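Long-range contacts in coiled-coil and C2 domain-containing protein 1-like (PDB 6EI6), which binds phosphatidylinositol monophosphates and supports ESCRT-III activity in endosomal protein sorting, probably by preventing inappropriate polymerisation of its core subunit Shrub: residues D117-I122 with K174-R179; L148-S153 with N181-R186. All blocks are in the same frame, centred on the assembly; numbering follows the deposited sequence.

Both contacts belong to the C2 domain, the part of the protein that binds phosphoinositides and is required for membrane interaction. Their centres are about 12 Å apart, on the same side of the chain's centre, and their segments alternate along the chain: 117-122, 148-153, 174-179, then 181-186. Interaction 1 pairs strand 119-128 with the outermost strand 171-176 in one four-stranded antiparallel sheet. Interaction 2 sets the loop between strands 140-145 and 155-157 of the other sheet against helix 182-190, which follows strand 171-176 and leads into strand 192-199. The contacts meet where Ile177 CA lies 3.8 Å from Phe184 CZ, so helix 182-190 touches both the 148-153 loop and the residues after strand 171-176.

Interaction 1 (D117-I122 with K174-R179); sequences DSELEI and KVDIQR
Arg179 reaches Asp117 with a side chain extended from CG to NE. Its NE donates to Asp117 O at 2.7 Å in a straight bond, with the oxygen in the guanidinium plane. The Asp117 carboxylate, its CG anti to the backbone N (chi1 -173°), adds a salt bridge of charges alone: OD1 lies well out of that plane, 3.6 Å from NE. The other guanidinium nitrogens turn to the backbone, NH2 to Asn251 O and NH1 weakly to Pro252 O. An alanine in place of Arg179 would probably leave the Asp117 carbonyl and carboxylate without this donor and charge, and Asn251 O without its guanidinium donor.

Beyond, Leu120 and Val175 form an antiparallel hydrogen-bonded pair, extended by Ile177 N bonding to Ser118 O at 2.8 Å. Ser118 OG donates to Asp176 OD1 from its anti side, 31° out of the carboxylate plane. Lys174 lays its CD 3.5 Å from Glu119 OE1, while its NZ makes only a long salt bridge there, at 3.8 Å. Glu121 OE1 lies beside Lys174 CE, while its OE2 makes salt bridges with Arg172 and Arg248. On the other face, Leu120 CB touches Val175 CG1 and Ile177 CG2, both at 4.2 Å. This C2 sheet edge is thus charged on the face of Glu119 and Lys174 and apolar on the Leu120 face, where Leu120 and Ile177 meet Phe188 of helix 182-190.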
loop_
_atom_site.group_PDB
_atom_site.type_symbol
_atom_site.label_atom_id
_atom_site.label_comp_id
_atom_site.label_asym_id
_atom_site.label_seq_id
_atom_site.Cartn_x
_atom_site.Cartn_y
_atom_site.Cartn_z
ATOM N N ASP A 117 10.983 7.952 -10.546
ATOM C CA ASP A 117 9.660 7.661 -11.083
ATOM C C ASP A 117 9.547 6.219 -11.570
ATOM O O ASP A 117 8.458 5.632 -11.523
ATOM C CB ASP A 117 9.349 8.635 -12.232
ATOM C CG ASP A 117 7.912 8.520 -12.733
ATOM O OD1 ASP A 117 6.995 9.019 -12.027
ATOM O OD2 ASP A 117 7.706 7.924 -13.821
ATOM N N SER A 118 10.644 5.639 -12.053
ATOM C CA SER A 118 10.627 4.318 -12.666
ATOM C C SER A 118 10.963 3.203 -11.685
ATOM O O SER A 118 11.073 2.048 -12.101
ATOM C CB SER A 118 11.607 4.274 -13.839
ATOM O OG SER A 118 12.949 4.356 -13.374
ATOM N N GLU A 119 11.112 3.512 -10.402
ATOM C CA GLU A 119 11.700 2.591 -9.440
ATOM C C GLU A 119 10.673 2.086 -8.437
ATOM O O GLU A 119 9.977 2.879 -7.789
ATOM C CB GLU A 119 12.850 3.255 -8.690
ATOM C CG GLU A 119 14.136 3.165 -9.447
ATOM C CD GLU A 119 15.325 3.633 -8.649
ATOM O OE1 GLU A 119 15.140 4.345 -7.620
ATOM O OE2 GLU A 119 16.455 3.273 -9.066
ATOM N N LEU A 120 10.615 0.767 -8.288
ATOM C CA LEU A 120 9.947 0.123 -7.172
ATOM C C LEU A 120 11.011 -0.464 -6.260
ATOM O O LEU A 120 11.935 -1.130 -6.734
ATOM C CB LEU A 120 8.994 -0.963 -7.662
ATOM C CG LEU A 120 8.234 -1.652 -6.540
ATOM C CD1 LEU A 120 6.771 -1.865 -6.898
ATOM C CD2 LEU A 120 8.910 -2.970 -6.236
ATOM N N GLU A 121 10.880 -0.215 -4.963
ATOM C CA GLU A 121 11.800 -0.736 -3.966
ATOM C C GLU A 121 11.106 -1.784 -3.100
ATOM O O GLU A 121 9.961 -1.592 -2.678
ATOM C CB GLU A 121 12.338 0.390 -3.084
ATOM C CG GLU A 121 13.372 -0.079 -2.081
ATOM C CD GLU A 121 13.928 1.049 -1.257
ATOM O OE1 GLU A 121 15.018 1.559 -1.614
ATOM O OE2 GLU A 121 13.263 1.430 -0.258
ATOM N N ILE A 122 11.808 -2.891 -2.825
ATOM C CA ILE A 122 11.339 -3.939 -1.918
ATOM C C ILE A 122 12.296 -4.012 -0.736
ATOM O O ILE A 122 13.518 -4.035 -0.923
ATOM C CB ILE A 122 11.237 -5.301 -2.618
ATOM C CG1 ILE A 122 10.183 -5.233 -3.711
ATOM C CG2 ILE A 122 10.885 -6.391 -1.621
ATOM C CD1 ILE A 122 10.310 -6.324 -4.730
ATOM N N LYS A 174 15.937 -2.725 -5.638
ATOM C CA LYS A 174 15.223 -1.819 -6.528
ATOM C C LYS A 174 15.054 -2.465 -7.894
ATOM O O LYS A 174 15.938 -3.176 -8.370
ATOM C CB LYS A 174 15.949 -0.482 -6.669
ATOM C CG LYS A 174 15.941 0.398 -5.403
ATOM C CD LYS A 174 16.545 1.782 -5.704
ATOM C CE LYS A 174 17.074 2.471 -4.452
ATOM N NZ LYS A 174 17.560 3.862 -4.727
ATOM N N VAL A 175 13.918 -2.237 -8.529
ATOM C CA VAL A 175 13.701 -2.752 -9.871
ATOM C C VAL A 175 13.069 -1.644 -10.713
ATOM O O VAL A 175 12.528 -0.664 -10.191
ATOM C CB VAL A 175 12.832 -4.039 -9.859
ATOM C CG1 VAL A 175 11.356 -3.706 -9.720
ATOM C CG2 VAL A 175 13.083 -4.851 -11.103
ATOM N N ASP A 176 13.183 -1.793 -12.036
ATOM C CA ASP A 176 12.625 -0.839 -12.992
ATOM C C ASP A 176 11.228 -1.266 -13.422
ATOM O O ASP A 176 11.005 -2.420 -13.802
ATOM C CB ASP A 176 13.514 -0.717 -14.230
ATOM C CG ASP A 176 14.541 0.387 -14.103
ATOM O OD1 ASP A 176 14.242 1.422 -13.445
ATOM O OD2 ASP A 176 15.661 0.202 -14.645
ATOM N N ILE A 177 10.299 -0.322 -13.380
ATOM C CA ILE A 177 8.959 -0.522 -13.907
ATOM C C ILE A 177 8.743 0.500 -15.015
ATOM O O ILE A 177 9.451 1.506 -15.106
ATOM C CB ILE A 177 7.884 -0.380 -12.812
ATOM C CG1 ILE A 177 7.922 1.041 -12.239
ATOM C CG2 ILE A 177 8.090 -1.431 -11.723
ATOM C CD1 ILE A 177 7.278 1.191 -10.875
ATOM N N GLN A 178 7.756 0.225 -15.868
ATOM C CA GLN A 178 7.274 1.194 -16.851
ATOM C C GLN A 178 5.815 1.512 -16.546
ATOM O O GLN A 178 4.913 0.787 -16.979
ATOM C CB GLN A 178 7.419 0.679 -18.273
ATOM C CG GLN A 178 8.839 0.448 -18.707
ATOM C CD GLN A 178 9.143 -1.023 -18.829
ATOM O OE1 GLN A 178 8.542 -1.732 -19.648
ATOM N NE2 GLN A 178 10.073 -1.500 -18.005
ATOM N N ARG A 179 5.594 2.618 -15.828
ATOM C CA ARG A 179 4.244 3.102 -15.570
ATOM C C ARG A 179 3.418 3.218 -16.846
ATOM O O ARG A 179 2.188 3.079 -16.803
ATOM C CB ARG A 179 4.317 4.452 -14.866
ATOM C CG ARG A 179 4.867 4.371 -13.471
ATOM C CD ARG A 179 5.124 5.739 -12.903
ATOM N NE ARG A 179 5.774 5.680 -11.595
ATOM C CZ ARG A 179 5.117 5.654 -10.442
ATOM N NH1 ARG A 179 3.793 5.677 -10.453
ATOM N NH2 ARG A 179 5.772 5.607 -9.283
#

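Interaction 2 (L148-S153 with N181-R186); sequences LLNDES and NRQFQR
The Phe184 ring meets Leu148 and Leu149 in different ways: Leu148 CD2 sits at its edge, near the ring plane, whereas Leu149 crosses the phenylalanine at about a right angle. Asn181 CB, from the ring's own segment, lies at the edge in plane. The Gln183 and Asn150 side chains cross at about a right angle, their amide planes 66° apart. This is a loop-to-helix contact of the C2 beta-sandwich, in which the connection between strands 140-145 and 155-157 packs on the start of helix 182-190.

Leu149 occupies the middle of the contact. Its CG is anti to the carbonyl carbon, beside the backbone N (chi1 -68°), and the side chain reaches both Gln183 and Phe184. The modelled approach of its methyl groups to the ring is too short to be reliable, so the placement of the whole leucine side chain against Phe184 is doubtful in detail, although the two residues are clearly neighbours. The Gln183 chain, extended beyond CG, passes the same leucine and brings its amide group to Asn150.

On the helix side, Asn181 takes the N-cap position, and its carbonyl oxygen accepts from Gln185 N at 3.1 Å and, weakly, from Phe184 N. That first turn presents Gln183 and Phe184 to the loop together. The aromatic side chain also touches Ile177 and Gln178, which joins this surface patch to the loop that follows strand 171-176.

Leu148, which also touches Phe154, lies side by side with Phe184 and points the same way, its CD2 4.2 Å from the ring's CZ.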
loop_
_atom_site.group_PDB
_atom_site.type_symbol
_atom_site.label_atom_id
_atom_site.label_comp_id
_atom_site.label_asym_id
_atom_site.label_seq_id
_atom_site.Cartn_x
_atom_site.Cartn_y
_atom_site.Cartn_z
ATOM N N LEU A 148 7.760 -9.284 -14.011
ATOM C CA LEU A 148 8.100 -8.272 -15.011
ATOM C C LEU A 148 7.333 -8.524 -16.307
ATOM O O LEU A 148 6.234 -9.091 -16.278
ATOM C CB LEU A 148 9.612 -8.232 -15.256
ATOM C CG LEU A 148 10.472 -7.820 -14.044
ATOM C CD1 LEU A 148 11.944 -7.761 -14.367
ATOM C CD2 LEU A 148 10.043 -6.491 -13.442
ATOM N N LEU A 149 7.900 -8.111 -17.444
ATOM C CA LEU A 149 7.183 -8.129 -18.719
ATOM C C LEU A 149 7.102 -9.530 -19.305
ATOM O O LEU A 149 8.082 -10.283 -19.290
ATOM C CB LEU A 149 7.852 -7.212 -19.738
ATOM C CG LEU A 149 7.802 -5.708 -19.494
ATOM C CD1 LEU A 149 6.438 -5.272 -18.953
ATOM C CD2 LEU A 149 8.945 -5.301 -18.566
ATOM N N ASN A 150 5.928 -9.845 -19.862
ATOM C CA ASN A 150 5.589 -11.159 -20.402
ATOM C C ASN A 150 6.080 -12.243 -19.462
ATOM O O ASN A 150 7.207 -12.730 -19.605
ATOM C CB ASN A 150 6.163 -11.326 -21.805
ATOM C CG ASN A 150 5.489 -10.415 -22.807
ATOM O OD1 ASN A 150 6.150 -9.608 -23.465
ATOM N ND2 ASN A 150 4.165 -10.527 -22.919
ATOM N N ASP A 151 5.213 -12.622 -18.521
ATOM C CA ASP A 151 5.612 -13.250 -17.266
ATOM C C ASP A 151 6.770 -14.221 -17.462
ATOM O O ASP A 151 6.705 -15.128 -18.297
ATOM C CB ASP A 151 4.405 -13.960 -16.626
ATOM C CG ASP A 151 3.875 -15.119 -17.467
ATOM O OD1 ASP A 151 3.876 -15.009 -18.716
ATOM O OD2 ASP A 151 3.449 -16.137 -16.867
ATOM N N GLU A 152 7.854 -13.997 -16.716
ATOM C CA GLU A 152 7.967 -12.922 -15.721
ATOM C C GLU A 152 9.384 -12.399 -15.810
ATOM O O GLU A 152 9.957 -12.325 -16.908
ATOM C CB GLU A 152 7.707 -13.437 -14.284
ATOM C CG GLU A 152 6.329 -13.172 -13.664
ATOM C CD GLU A 152 6.196 -13.726 -12.223
ATOM O OE1 GLU A 152 7.142 -13.564 -11.407
ATOM O OE2 GLU A 152 5.139 -14.328 -11.906
ATOM N N SER A 153 9.908 -12.030 -14.630
ATOM C CA SER A 153 11.303 -12.256 -14.259
ATOM C C SER A 153 11.611 -11.706 -12.871
ATOM O O SER A 153 10.882 -11.991 -11.920
ATOM C CB SER A 153 12.271 -11.673 -15.293
ATOM O OG SER A 153 12.597 -12.643 -16.286
ATOM N N ASN A 181 3.511 1.223 -19.626
ATOM C CA ASN A 181 3.064 -0.058 -20.179
ATOM C C ASN A 181 1.791 -0.528 -19.478
ATOM O O ASN A 181 1.790 -0.762 -18.263
ATOM C CB ASN A 181 4.159 -1.118 -20.037
ATOM C CG ASN A 181 4.012 -2.262 -21.040
ATOM O OD1 ASN A 181 5.007 -2.840 -21.474
ATOM N ND2 ASN A 181 2.769 -2.580 -21.424
ATOM N N ARG A 182 0.711 -0.699 -20.247
ATOM C CA ARG A 182 -0.552 -1.124 -19.646
ATOM C C ARG A 182 -0.464 -2.517 -19.025
ATOM O O ARG A 182 -1.248 -2.833 -18.124
ATOM C CB ARG A 182 -1.689 -1.064 -20.678
ATOM C CG ARG A 182 -1.573 -2.042 -21.835
ATOM C CD ARG A 182 -1.594 -1.286 -23.172
ATOM N NE ARG A 182 -1.181 -2.113 -24.313
ATOM C CZ ARG A 182 0.058 -2.163 -24.804
ATOM N NH1 ARG A 182 1.029 -1.448 -24.246
ATOM N NH2 ARG A 182 0.329 -2.941 -25.849
ATOM N N GLN A 183 0.483 -3.348 -19.455
ATOM C CA GLN A 183 0.651 -4.642 -18.809
ATOM C C GLN A 183 1.466 -4.552 -17.522
ATOM O O GLN A 183 1.358 -5.445 -16.673
ATOM C CB GLN A 183 1.290 -5.642 -19.775
ATOM C CG GLN A 183 2.796 -5.794 -19.648
ATOM C CD GLN A 183 3.285 -7.128 -20.219
ATOM O OE1 GLN A 183 2.498 -8.060 -20.421
ATOM N NE2 GLN A 183 4.581 -7.213 -20.499
ATOM N N PHE A 184 2.267 -3.500 -17.343
ATOM C CA PHE A 184 2.801 -3.243 -16.011
ATOM C C PHE A 184 1.699 -2.784 -15.073
ATOM O O PHE A 184 1.718 -3.090 -13.872
ATOM C CB PHE A 184 3.888 -2.184 -16.064
ATOM C CG PHE A 184 5.266 -2.725 -15.912
ATOM C CD1 PHE A 184 5.657 -3.356 -14.741
ATOM C CD2 PHE A 184 6.186 -2.586 -16.943
ATOM C CE1 PHE A 184 6.948 -3.854 -14.598
ATOM C CE2 PHE A 184 7.472 -3.067 -16.814
ATOM C CZ PHE A 184 7.860 -3.709 -15.645
ATOM N N GLN A 185 0.756 -1.996 -15.599
ATOM C CA GLN A 185 -0.412 -1.624 -14.815
ATOM C C GLN A 185 -1.248 -2.856 -14.470
ATOM O O GLN A 185 -1.803 -2.942 -13.370
ATOM C CB GLN A 185 -1.222 -0.572 -15.573
ATOM C CG GLN A 185 -0.395 0.679 -15.933
ATOM C CD GLN A 185 -0.757 1.291 -17.295
ATOM O OE1 GLN A 185 -1.884 1.162 -17.774
ATOM N NE2 GLN A 185 0.211 1.958 -17.917
ATOM N N ARG A 186 -1.340 -3.820 -15.398
ATOM C CA ARG A 186 -1.874 -5.152 -15.101
ATOM C C ARG A 186 -1.258 -5.724 -13.834
ATOM O O ARG A 186 -1.956 -6.172 -12.911
ATOM C CB ARG A 186 -1.579 -6.097 -16.275
ATOM C CG ARG A 186 -2.494 -7.366 -16.318
ATOM C CD ARG A 186 -1.803 -8.776 -16.408
ATOM N NE ARG A 186 -2.811 -9.753 -15.990
ATOM C CZ ARG A 186 -2.805 -11.075 -16.173
ATOM N NH1 ARG A 186 -1.830 -11.694 -16.827
ATOM N NH2 ARG A 186 -3.830 -11.779 -15.694
#